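Adenosine deaminase (Burkholderia ambifaria, PDB 4GXW) is a zinc-dependent amidohydrolase of the adenosine and AMP deaminase family that probably removes the amino group from a purine by hydrolysis. Local coordinates at residues A[67-72]-A[304-309]; A[42-47]-A[61-66]; A[158-163]-A[194-199]. All coordinates share one frame; numbering follows the deposited sequence.

How the interactions relate
All three contacts belong to one TIM barrel. Interaction 2 (42-47 with 61-66) comes first along the chain. Interaction 1 joins 67-72, which follows directly, to helix 303-306. Interaction 3 (158-163 with 194-199) falls between its halves, at the end of strand 151-159. Interactions 1 and 2 have centres 11 Å apart and meet at Val42 O, which accepts probable hydrogen bonds from Tyr67 OH and Thr304 OG1. Interaction 3 is centred 27 Å from interaction 1. The side chain of His306 lies about 4 Å from that of the zinc ligand Asp301, and the side chain of Arg160 about 4 Å from that of His216. Interactions 1 and 3 thus approach the metal site from different parts of the barrel; interaction 2 lies away from it.

Interaction 1: A[67-72]-A[304-309]; sequences YARGEK and TLHKVN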
loop_
_atom_site.group_PDB
_atom_site.type_symbol
_atom_site.label_atom_id
_atom_site.label_comp_id
_atom_site.label_asym_id
_atom_site.label_seq_id
_atom_site.Cartn_x
_atom_site.Cartn_y
_atom_site.Cartn_z
ATOM N N TYR A 67 -16.302 -3.907 8.270
ATOM C CA TYR A 67 -16.264 -3.229 6.971
ATOM C C TYR A 67 -16.850 -1.817 6.973
ATOM O O TYR A 67 -16.848 -1.140 5.944
ATOM C CB TYR A 67 -16.939 -4.083 5.888
ATOM C CG TYR A 67 -16.014 -5.127 5.292
ATOM C CD1 TYR A 67 -15.787 -6.331 5.944
ATOM C CD2 TYR A 67 -15.355 -4.899 4.088
ATOM C CE1 TYR A 67 -14.940 -7.285 5.412
ATOM C CE2 TYR A 67 -14.502 -5.849 3.543
ATOM C CZ TYR A 67 -14.294 -7.039 4.215
ATOM O OH TYR A 67 -13.449 -7.996 3.702
ATOM N N ALA A 68 -17.346 -1.375 8.124
ATOM C CA ALA A 68 -17.836 -0.006 8.257
ATOM C C ALA A 68 -16.669 0.973 8.323
ATOM O O ALA A 68 -15.741 0.794 9.114
ATOM C CB ALA A 68 -18.713 0.131 9.491
ATOM N N ARG A 69 -16.724 2.003 7.485
ATOM C CA ARG A 69 -15.668 3.003 7.412
ATOM C C ARG A 69 -16.236 4.384 7.737
ATOM O O ARG A 69 -16.803 5.054 6.870
ATOM C CB ARG A 69 -15.033 2.987 6.021
ATOM C CG ARG A 69 -13.863 3.935 5.842
ATOM C CD ARG A 69 -12.695 3.550 6.727
ATOM N NE ARG A 69 -11.504 4.318 6.384
ATOM C CZ ARG A 69 -10.322 4.173 6.973
ATOM N NH1 ARG A 69 -10.166 3.283 7.944
ATOM N NH2 ARG A 69 -9.290 4.915 6.585
ATOM N N GLY A 70 -16.079 4.796 8.994
ATOM C CA GLY A 70 -16.713 6.003 9.503
ATOM C C GLY A 70 -15.881 7.269 9.396
ATOM O O GLY A 70 -14.811 7.267 8.790
ATOM N N GLU A 71 -16.371 8.348 10.006
ATOM C CA GLU A 71 -15.799 9.684 9.807
ATOM C C GLU A 71 -14.505 9.955 10.588
ATOM O O GLU A 71 -13.599 10.621 10.081
ATOM C CB GLU A 71 -16.849 10.764 10.090
ATOM C CG GLU A 71 -17.468 10.678 11.471
ATOM C CD GLU A 71 -18.544 11.720 11.702
ATOM O OE1 GLU A 71 -18.413 12.849 11.181
ATOM O OE2 GLU A 71 -19.524 11.408 12.408
ATOM N N LYS A 72 -14.422 9.454 11.817
ATOM C CA LYS A 72 -13.165 9.456 12.559
ATOM C C LYS A 72 -12.696 8.014 12.676
ATOM O O LYS A 72 -12.606 7.484 13.784
ATOM C CB LYS A 72 -13.359 10.026 13.966
ATOM C CG LYS A 72 -13.679 11.505 14.043
ATOM C CD LYS A 72 -13.388 12.022 15.445
ATOM C CE LYS A 72 -13.730 13.492 15.600
ATOM N NZ LYS A 72 -15.172 13.682 15.892
ATOM N N THR A 304 -10.197 -2.583 0.506
ATOM C CA THR A 304 -11.581 -2.969 0.772
ATOM C C THR A 304 -12.067 -2.498 2.139
ATOM O O THR A 304 -13.267 -2.319 2.342
ATOM C CB THR A 304 -11.804 -4.474 0.631
ATOM O OG1 THR A 304 -10.932 -5.158 1.536
ATOM C CG2 THR A 304 -11.544 -4.919 -0.801
ATOM N N LEU A 305 -11.141 -2.294 3.071
ATOM C CA LEU A 305 -11.499 -1.832 4.412
ATOM C C LEU A 305 -11.557 -0.304 4.493
ATOM O O LEU A 305 -12.354 0.250 5.249
ATOM C CB LEU A 305 -10.517 -2.379 5.445
ATOM C CG LEU A 305 -10.458 -3.905 5.529
ATOM C CD1 LEU A 305 -9.448 -4.360 6.566
ATOM C CD2 LEU A 305 -11.822 -4.495 5.833
ATOM N N HIS A 306 -10.721 0.368 3.711
ATOM C CA HIS A 306 -10.742 1.829 3.614
ATOM C C HIS A 306 -11.782 2.311 2.606
ATOM O O HIS A 306 -12.027 3.509 2.499
ATOM C CB HIS A 306 -9.379 2.370 3.179
ATOM C CG HIS A 306 -8.341 2.373 4.260
ATOM N ND1 HIS A 306 -7.194 3.135 4.169
ATOM C CD2 HIS A 306 -8.265 1.713 5.437
ATOM C CE1 HIS A 306 -6.457 2.939 5.249
ATOM N NE2 HIS A 306 -7.084 2.083 6.036
ATOM N N LYS A 307 -12.372 1.379 1.860
ATOM C CA LYS A 307 -13.323 1.711 0.794
ATOM C C LYS A 307 -12.704 2.652 -0.233
ATOM O O LYS A 307 -13.301 3.670 -0.606
ATOM C CB LYS A 307 -14.608 2.330 1.357
ATOM C CG LYS A 307 -15.365 1.438 2.331
ATOM C CD LYS A 307 -16.616 2.146 2.851
ATOM C CE LYS A 307 -17.349 1.308 3.888
ATOM N NZ LYS A 307 -18.484 2.036 4.525
ATOM N N VAL A 308 -11.509 2.310 -0.699
ATOM C CA VAL A 308 -10.822 3.101 -1.709
ATOM C C VAL A 308 -10.132 2.183 -2.718
ATOM O O VAL A 308 -9.362 1.302 -2.340
ATOM C CB VAL A 308 -9.828 4.114 -1.049
ATOM C CG1 VAL A 308 -8.725 3.397 -0.255
ATOM C CG2 VAL A 308 -9.236 5.073 -2.078
ATOM N N ASN A 309 -10.435 2.366 -3.999
ATOM C CA ASN A 309 -9.754 1.610 -5.053
ATOM C C ASN A 309 -8.611 2.467 -5.641
ATOM O O ASN A 309 -8.508 3.659 -5.310
ATOM C CB ASN A 309 -10.766 1.099 -6.096
ATOM C CG ASN A 309 -11.409 2.214 -6.893
ATOM O OD1 ASN A 309 -10.726 3.118 -7.379
ATOM N ND2 ASN A 309 -12.736 2.150 -7.047
HETATM O O HOH W 1 -13.216 -0.315 7.753
HETATM O O HOH W 2 -11.060 5.669 4.053
#
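Arg69 reaches His306 because its CG stands anti to the backbone N (chi1 -177°) and its chain bends at chi2 (65°) before running on extended. In this TIM-barrel amidohydrolase the contact joins the loop after helix 62-67 to the short helix 303-306, just past the zinc ligand Asp301. The guanidinium of Arg69 lies flat on the His306 imidazole, with planes 18° apart. NH2 sits over the centre of the ring, while His306 CD2 comes 3.5 Å from Arg69 NH1. Outside partners probably help to fix both groups: Arg69 NH1 is hydrogen-bonded to Ser269, and His306 ND1 to Thr267. The His306 side chain is about 7 Å from the zinc ion, so the stack belongs to the surroundings of the metal site.

Tyr67 packs on Leu305 and Thr304. Leu305 CD2 lies over the centre of the phenol ring, 3.8 Å from the centroid, in a CH-pi contact. The hydroxyl of Tyr67 is hydrogen-bonded to Val42 O.

Lys307 has positive phi and leaves the helix there. Its extended chain runs beside the loop. Lys307 CE lies 3.2 Å from Tyr67 O and 3.6 Å from Arg69 CB. Arg69 N and Lys307 NZ are also close, but both are donors and do not bond.

Two waters complete the contact. One lies between Ala68 O and Leu305 O, hydrogen-bonded to both. The second accepts from Arg69 NE at 2.7 Å and donates to His306 O at 2.8 Å.

Interaction 2: A[42-47]-A[61-66]; sequences VRHDTF and AEIDAF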
loop_
_atom_site.group_PDB
_atom_site.type_symbol
_atom_site.label_atom_id
_atom_site.label_comp_id
_atom_site.label_asym_id
_atom_site.label_seq_id
_atom_site.Cartn_x
_atom_site.Cartn_y
_atom_site.Cartn_z
ATOM N N VAL A 42 -9.360 -7.992 1.183
ATOM C CA VAL A 42 -10.331 -9.070 1.059
ATOM C C VAL A 42 -11.716 -8.505 0.750
ATOM O O VAL A 42 -12.202 -7.616 1.455
ATOM C CB VAL A 42 -10.367 -9.928 2.346
ATOM C CG1 VAL A 42 -11.391 -11.036 2.223
ATOM C CG2 VAL A 42 -8.978 -10.506 2.631
ATOM N N ARG A 43 -12.350 -9.018 -0.303
ATOM C CA ARG A 43 -13.692 -8.563 -0.665
ATOM C C ARG A 43 -14.686 -8.950 0.425
ATOM O O ARG A 43 -14.584 -10.037 1.003
ATOM C CB ARG A 43 -14.127 -9.183 -1.991
ATOM C CG ARG A 43 -13.257 -8.814 -3.183
ATOM C CD ARG A 43 -13.712 -9.575 -4.415
ATOM N NE ARG A 43 -12.774 -9.444 -5.523
ATOM C CZ ARG A 43 -12.749 -10.250 -6.574
ATOM N NH1 ARG A 43 -13.624 -11.246 -6.682
ATOM N NH2 ARG A 43 -11.844 -10.067 -7.519
ATOM N N HIS A 44 -15.648 -8.072 0.692
ATOM C CA HIS A 44 -16.651 -8.339 1.719
ATOM C C HIS A 44 -17.278 -9.723 1.569
ATOM O O HIS A 44 -17.388 -10.470 2.542
ATOM C CB HIS A 44 -17.737 -7.262 1.694
ATOM C CG HIS A 44 -18.871 -7.528 2.635
ATOM N ND1 HIS A 44 -19.951 -8.315 2.294
ATOM C CD2 HIS A 44 -19.091 -7.120 3.906
ATOM C CE1 HIS A 44 -20.789 -8.374 3.313
ATOM N NE2 HIS A 44 -20.290 -7.660 4.305
ATOM N N ASP A 45 -17.662 -10.084 0.350
ATOM C CA ASP A 45 -18.340 -11.362 0.154
ATOM C C ASP A 45 -17.405 -12.576 0.282
ATOM O O ASP A 45 -17.841 -13.680 0.621
ATOM C CB ASP A 45 -19.105 -11.368 -1.171
ATOM C CG ASP A 45 -20.257 -10.376 -1.183
ATOM O OD1 ASP A 45 -20.568 -9.784 -0.124
ATOM O OD2 ASP A 45 -20.864 -10.187 -2.257
ATOM N N THR A 46 -16.122 -12.372 0.026
ATOM C CA THR A 46 -15.153 -13.433 0.274
ATOM C C THR A 46 -14.915 -13.601 1.776
ATOM O O THR A 46 -14.760 -14.721 2.264
ATOM C CB THR A 46 -13.841 -13.182 -0.488
ATOM O OG1 THR A 46 -14.132 -13.197 -1.889
ATOM C CG2 THR A 46 -12.813 -14.257 -0.175
ATOM N N PHE A 47 -14.913 -12.481 2.498
ATOM C CA PHE A 47 -14.830 -12.489 3.959
ATOM C C PHE A 47 -15.996 -13.311 4.525
ATOM O O PHE A 47 -15.807 -14.150 5.412
ATOM C CB PHE A 47 -14.853 -11.047 4.487
ATOM C CG PHE A 47 -14.339 -10.891 5.900
ATOM C CD1 PHE A 47 -15.123 -11.247 6.986
ATOM C CD2 PHE A 47 -13.084 -10.344 6.139
ATOM C CE1 PHE A 47 -14.651 -11.090 8.288
ATOM C CE2 PHE A 47 -12.610 -10.184 7.435
ATOM C CZ PHE A 47 -13.393 -10.556 8.506
ATOM N N ALA A 61 -23.403 -9.490 11.048
ATOM C CA ALA A 61 -23.350 -8.113 11.540
ATOM C C ALA A 61 -22.016 -7.726 12.194
ATOM O O ALA A 61 -21.663 -6.547 12.244
ATOM C CB ALA A 61 -24.513 -7.836 12.487
ATOM N N GLU A 62 -21.284 -8.710 12.708
ATOM C CA GLU A 62 -19.959 -8.449 13.264
ATOM C C GLU A 62 -18.993 -8.220 12.106
ATOM O O GLU A 62 -18.005 -7.497 12.237
ATOM C CB GLU A 62 -19.487 -9.616 14.134
ATOM C CG GLU A 62 -19.388 -9.316 15.620
ATOM C CD GLU A 62 -19.154 -10.566 16.448
ATOM O OE1 GLU A 62 -18.375 -11.434 16.010
ATOM O OE2 GLU A 62 -19.769 -10.695 17.530
ATOM N N ILE A 63 -19.304 -8.826 10.963
ATOM C CA ILE A 63 -18.529 -8.632 9.741
ATOM C C ILE A 63 -18.695 -7.205 9.219
ATOM O O ILE A 63 -17.845 -6.691 8.490
ATOM C CB ILE A 63 -18.954 -9.656 8.655
ATOM C CG1 ILE A 63 -18.526 -11.067 9.069
ATOM C CG2 ILE A 63 -18.354 -9.321 7.289
ATOM C CD1 ILE A 63 -19.090 -12.163 8.189
ATOM N N ASP A 64 -19.784 -6.551 9.605
ATOM C CA ASP A 64 -20.095 -5.249 9.022
ATOM C C ASP A 64 -19.608 -4.050 9.835
ATOM O O ASP A 64 -19.474 -2.955 9.296
ATOM C CB ASP A 64 -21.577 -5.161 8.670
ATOM C CG ASP A 64 -21.984 -6.217 7.663
ATOM O OD1 ASP A 64 -21.212 -7.186 7.494
ATOM O OD2 ASP A 64 -23.058 -6.089 7.042
ATOM N N ALA A 65 -19.326 -4.256 11.116
ATOM C CA ALA A 65 -18.568 -3.264 11.867
ATOM C C ALA A 65 -17.123 -3.337 11.380
ATOM O O ALA A 65 -16.404 -2.335 11.376
ATOM C CB ALA A 65 -18.652 -3.528 13.358
ATOM N N PHE A 66 -16.714 -4.538 10.971
ATOM C CA PHE A 66 -15.402 -4.761 10.366
ATOM C C PHE A 66 -15.245 -3.947 9.081
ATOM O O PHE A 66 -14.189 -3.364 8.832
ATOM C CB PHE A 66 -15.194 -6.251 10.058
ATOM C CG PHE A 66 -14.708 -7.065 11.230
ATOM C CD1 PHE A 66 -14.121 -6.452 12.327
ATOM C CD2 PHE A 66 -14.829 -8.450 11.227
ATOM C CE1 PHE A 66 -13.668 -7.204 13.401
ATOM C CE2 PHE A 66 -14.378 -9.207 12.297
ATOM C CZ PHE A 66 -13.799 -8.582 13.385
#
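Phe47 and Ile63 form the apolar centre of this contact, with His44 beside them. It is a helix-helix packing in the TIM-barrel deaminase fold, between the first turn of helix 44-54 and the short helix 62-67. It lies away from the zinc site. Both Phe47 and Ile63 direct their CB toward the opposite segment, and their side chains slide past each other in opposite directions. Ile63 CG2 touches Phe47 CD1 at 3.8 Å, and Ile63 CG1 lies alongside CD1 and CE1 of the same ring.

Further along the ring, Phe47 CZ meets Phe66 CD2 at 3.7 Å. The two rings meet obliquely, with planes at 64°. Phe66 also carries the carbonyl O of Glu62 over one face, toward the rim. Val79 of helix 77-87 touches both phenylalanines, which extends the apolar packing to that helix. The ring of Tyr67 meets those of His44 and Phe47 edge-to-face and ties this contact to the neighbouring loop 67-72.

His44 takes up the polar side. Its CG is anti to the backbone N (chi1 175°), and NE2 is the ring atom that meets helix 62-67. His44 NE2 lies 3.9 Å from Ile63 CG2. Asp64 OD1 lies near the imidazole plane and accepts a weak hydrogen bond from His44 NE2 at 3.4 Å.

The other nitrogen binds within its own helix. His44 ND1 donates to Asp45 OD1 at 2.9 Å, nearly straight at 170° and in the plane of the imidazole.

Interaction 3: A[158-163]-A[194-199]; sequences IDREQD and RPPELF
Arg160 and Arg194 exchange hydrogen bonds, each guanidinium reaching the other residue's backbone carbonyl. Their side chains run past each other in opposite directions, with guanidinium planes 81° apart. Arg160 grips Arg194 O side-on with two nitrogens, NE at 3.0 Å and NH2 at 2.9 Å. One carbonyl oxygen therefore accepts both bonds, and both donors lie in the carbonyl plane. Arg160 CG sits between the backbone N and the carbonyl carbon (chi1 77°), where it touches Arg194 CB. The remaining nitrogen, NH1, is hydrogen-bonded to the backbone O of the zinc ligand His216.

In return, Arg194 NE donates to Arg160 O at 2.8 Å in an almost straight bond of 176°. Arg194 NH2 donates to Gln162 O at 2.9 Å, from above that carbonyl's plane. Arg194 thus bonds to two carbonyls of the turn that ends the strand. Bends at chi2 and chi3 turn its side chain back toward them. Leu198 CD2 lies over the centre of the Arg194 guanidinium.

The turn itself is a type I beta turn from Asp159 to Gln162, closed by Gln162 N donating to Asp159 O. Asp159 OD1 accepts from Glu161 N, which makes an Asx turn. Asp159 OD2 accepts from Gln162 NE2 at 3.0 Å and forms a salt bridge with Arg81.

Phe199 fills the apolar side. Its CD1 meets Ile158 CG2 at 3.9 Å, and its CZ lies 3.8 Å from Arg160 CB. Gln162 O lies at the ring edge.

The side chain of Arg160 lies about 4 Å from that of His216. The arrangement fits the C-terminal strand ends of a TIM barrel, where the loops after neighbouring parallel strands 151-159 and 184-188 meet beside the metal site.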
loop_
_atom_site.group_PDB
_atom_site.type_symbol
_atom_site.label_atom_id
_atom_site.label_comp_id
_atom_site.label_asym_id
_atom_site.label_seq_id
_atom_site.Cartn_x
_atom_site.Cartn_y
_atom_site.Cartn_z
ATOM N N ILE A 158 7.329 -7.947 8.456
ATOM C CA ILE A 158 7.490 -8.143 9.884
ATOM C C ILE A 158 6.290 -7.591 10.645
ATOM O O ILE A 158 5.810 -6.494 10.339
ATOM C CB ILE A 158 8.765 -7.420 10.360
ATOM C CG1 ILE A 158 10.002 -8.045 9.699
ATOM C CG2 ILE A 158 8.850 -7.400 11.881
ATOM C CD1 ILE A 158 11.215 -7.137 9.726
ATOM N N ASP A 159 5.766 -8.377 11.585
ATOM C CA ASP A 159 4.738 -7.932 12.518
ATOM C C ASP A 159 5.499 -7.314 13.687
ATOM O O ASP A 159 6.026 -8.027 14.544
ATOM C CB ASP A 159 3.916 -9.153 12.958
ATOM C CG ASP A 159 2.847 -8.829 13.973
ATOM O OD1 ASP A 159 2.824 -7.708 14.526
ATOM O OD2 ASP A 159 2.025 -9.742 14.222
ATOM N N ARG A 160 5.584 -5.991 13.721
ATOM C CA ARG A 160 6.457 -5.340 14.696
ATOM C C ARG A 160 5.954 -5.436 16.135
ATOM O O ARG A 160 6.666 -5.064 17.066
ATOM C CB ARG A 160 6.723 -3.882 14.309
ATOM C CG ARG A 160 5.565 -2.932 14.601
ATOM C CD ARG A 160 5.682 -1.640 13.781
ATOM N NE ARG A 160 6.957 -0.961 14.016
ATOM C CZ ARG A 160 7.586 -0.178 13.137
ATOM N NH1 ARG A 160 7.049 0.077 11.947
ATOM N NH2 ARG A 160 8.765 0.355 13.463
ATOM N N GLU A 161 4.736 -5.934 16.324
ATOM C CA GLU A 161 4.211 -6.137 17.671
ATOM C C GLU A 161 4.739 -7.413 18.309
ATOM O O GLU A 161 4.579 -7.618 19.512
ATOM C CB GLU A 161 2.681 -6.115 17.661
ATOM C CG GLU A 161 2.121 -4.766 17.211
ATOM C CD GLU A 161 0.612 -4.741 17.139
ATOM O OE1 GLU A 161 -0.042 -5.501 17.891
ATOM O OE2 GLU A 161 0.071 -3.972 16.317
ATOM N N GLN A 162 5.377 -8.261 17.510
ATOM C CA GLN A 162 6.003 -9.474 18.023
ATOM C C GLN A 162 7.507 -9.278 18.169
ATOM O O GLN A 162 8.066 -8.274 17.719
ATOM C CB GLN A 162 5.672 -10.686 17.135
ATOM C CG GLN A 162 4.212 -10.769 16.623
ATOM C CD GLN A 162 3.135 -10.454 17.662
ATOM O OE1 GLN A 162 3.273 -10.769 18.849
ATOM N NE2 GLN A 162 2.035 -9.848 17.206
ATOM N N ASP A 163 8.151 -10.235 18.832
ATOM C CA ASP A 163 9.585 -10.180 19.129
ATOM C C ASP A 163 10.438 -10.112 17.854
ATOM O O ASP A 163 10.059 -10.672 16.819
ATOM C CB ASP A 163 9.960 -11.433 19.930
ATOM C CG ASP A 163 11.343 -11.358 20.548
ATOM O OD1 ASP A 163 12.328 -11.706 19.859
ATOM O OD2 ASP A 163 11.449 -10.975 21.736
ATOM N N ARG A 194 7.456 0.436 19.280
ATOM C CA ARG A 194 8.116 -0.671 18.594
ATOM C C ARG A 194 8.997 -0.097 17.488
ATOM O O ARG A 194 8.714 -0.250 16.293
ATOM C CB ARG A 194 7.099 -1.668 18.025
ATOM C CG ARG A 194 6.096 -2.198 19.044
ATOM C CD ARG A 194 6.777 -2.989 20.148
ATOM N NE ARG A 194 7.272 -4.271 19.655
ATOM C CZ ARG A 194 7.983 -5.127 20.378
ATOM N NH1 ARG A 194 8.302 -4.842 21.633
ATOM N NH2 ARG A 194 8.382 -6.270 19.840
ATOM N N PRO A 195 10.080 0.583 17.878
ATOM C CA PRO A 195 10.841 1.372 16.906
ATOM C C PRO A 195 11.629 0.498 15.925
ATOM O O PRO A 195 11.949 -0.657 16.226
ATOM C CB PRO A 195 11.769 2.200 17.793
ATOM C CG PRO A 195 11.981 1.344 18.981
ATOM C CD PRO A 195 10.644 0.696 19.233
ATOM N N PRO A 196 11.957 1.056 14.757
ATOM C CA PRO A 196 12.554 0.233 13.694
ATOM C C PRO A 196 13.904 -0.394 14.049
ATOM O O PRO A 196 14.174 -1.506 13.584
ATOM C CB PRO A 196 12.672 1.215 12.518
ATOM C CG PRO A 196 12.665 2.586 13.162
ATOM C CD PRO A 196 11.724 2.448 14.323
ATOM N N GLU A 197 14.716 0.282 14.855
ATOM C CA GLU A 197 16.016 -0.268 15.223
ATOM C C GLU A 197 15.929 -1.569 16.028
ATOM O O GLU A 197 16.883 -2.333 16.092
ATOM C CB GLU A 197 16.879 0.775 15.945
ATOM C CG GLU A 197 16.364 1.234 17.305
ATOM C CD GLU A 197 15.452 2.450 17.255
ATOM O OE1 GLU A 197 14.801 2.700 16.206
ATOM O OE2 GLU A 197 15.371 3.155 18.295
ATOM N N LEU A 198 14.772 -1.826 16.636
ATOM C CA LEU A 198 14.562 -3.078 17.345
ATOM C C LEU A 198 14.760 -4.286 16.419
ATOM O O LEU A 198 15.149 -5.369 16.866
ATOM C CB LEU A 198 13.153 -3.089 17.954
ATOM C CG LEU A 198 12.701 -4.270 18.809
ATOM C CD1 LEU A 198 13.665 -4.467 19.978
ATOM C CD2 LEU A 198 11.270 -4.038 19.306
ATOM N N PHE A 199 14.509 -4.064 15.129
ATOM C CA PHE A 199 14.489 -5.111 14.105
ATOM C C PHE A 199 15.719 -5.078 13.196
ATOM O O PHE A 199 15.687 -5.554 12.057
ATOM C CB PHE A 199 13.181 -4.999 13.311
ATOM C CG PHE A 199 11.976 -5.117 14.193
ATOM C CD1 PHE A 199 11.487 -6.370 14.535
ATOM C CD2 PHE A 199 11.395 -3.994 14.771
ATOM C CE1 PHE A 199 10.415 -6.506 15.398
ATOM C CE2 PHE A 199 10.315 -4.125 15.636
ATOM C CZ PHE A 199 9.825 -5.380 15.944
#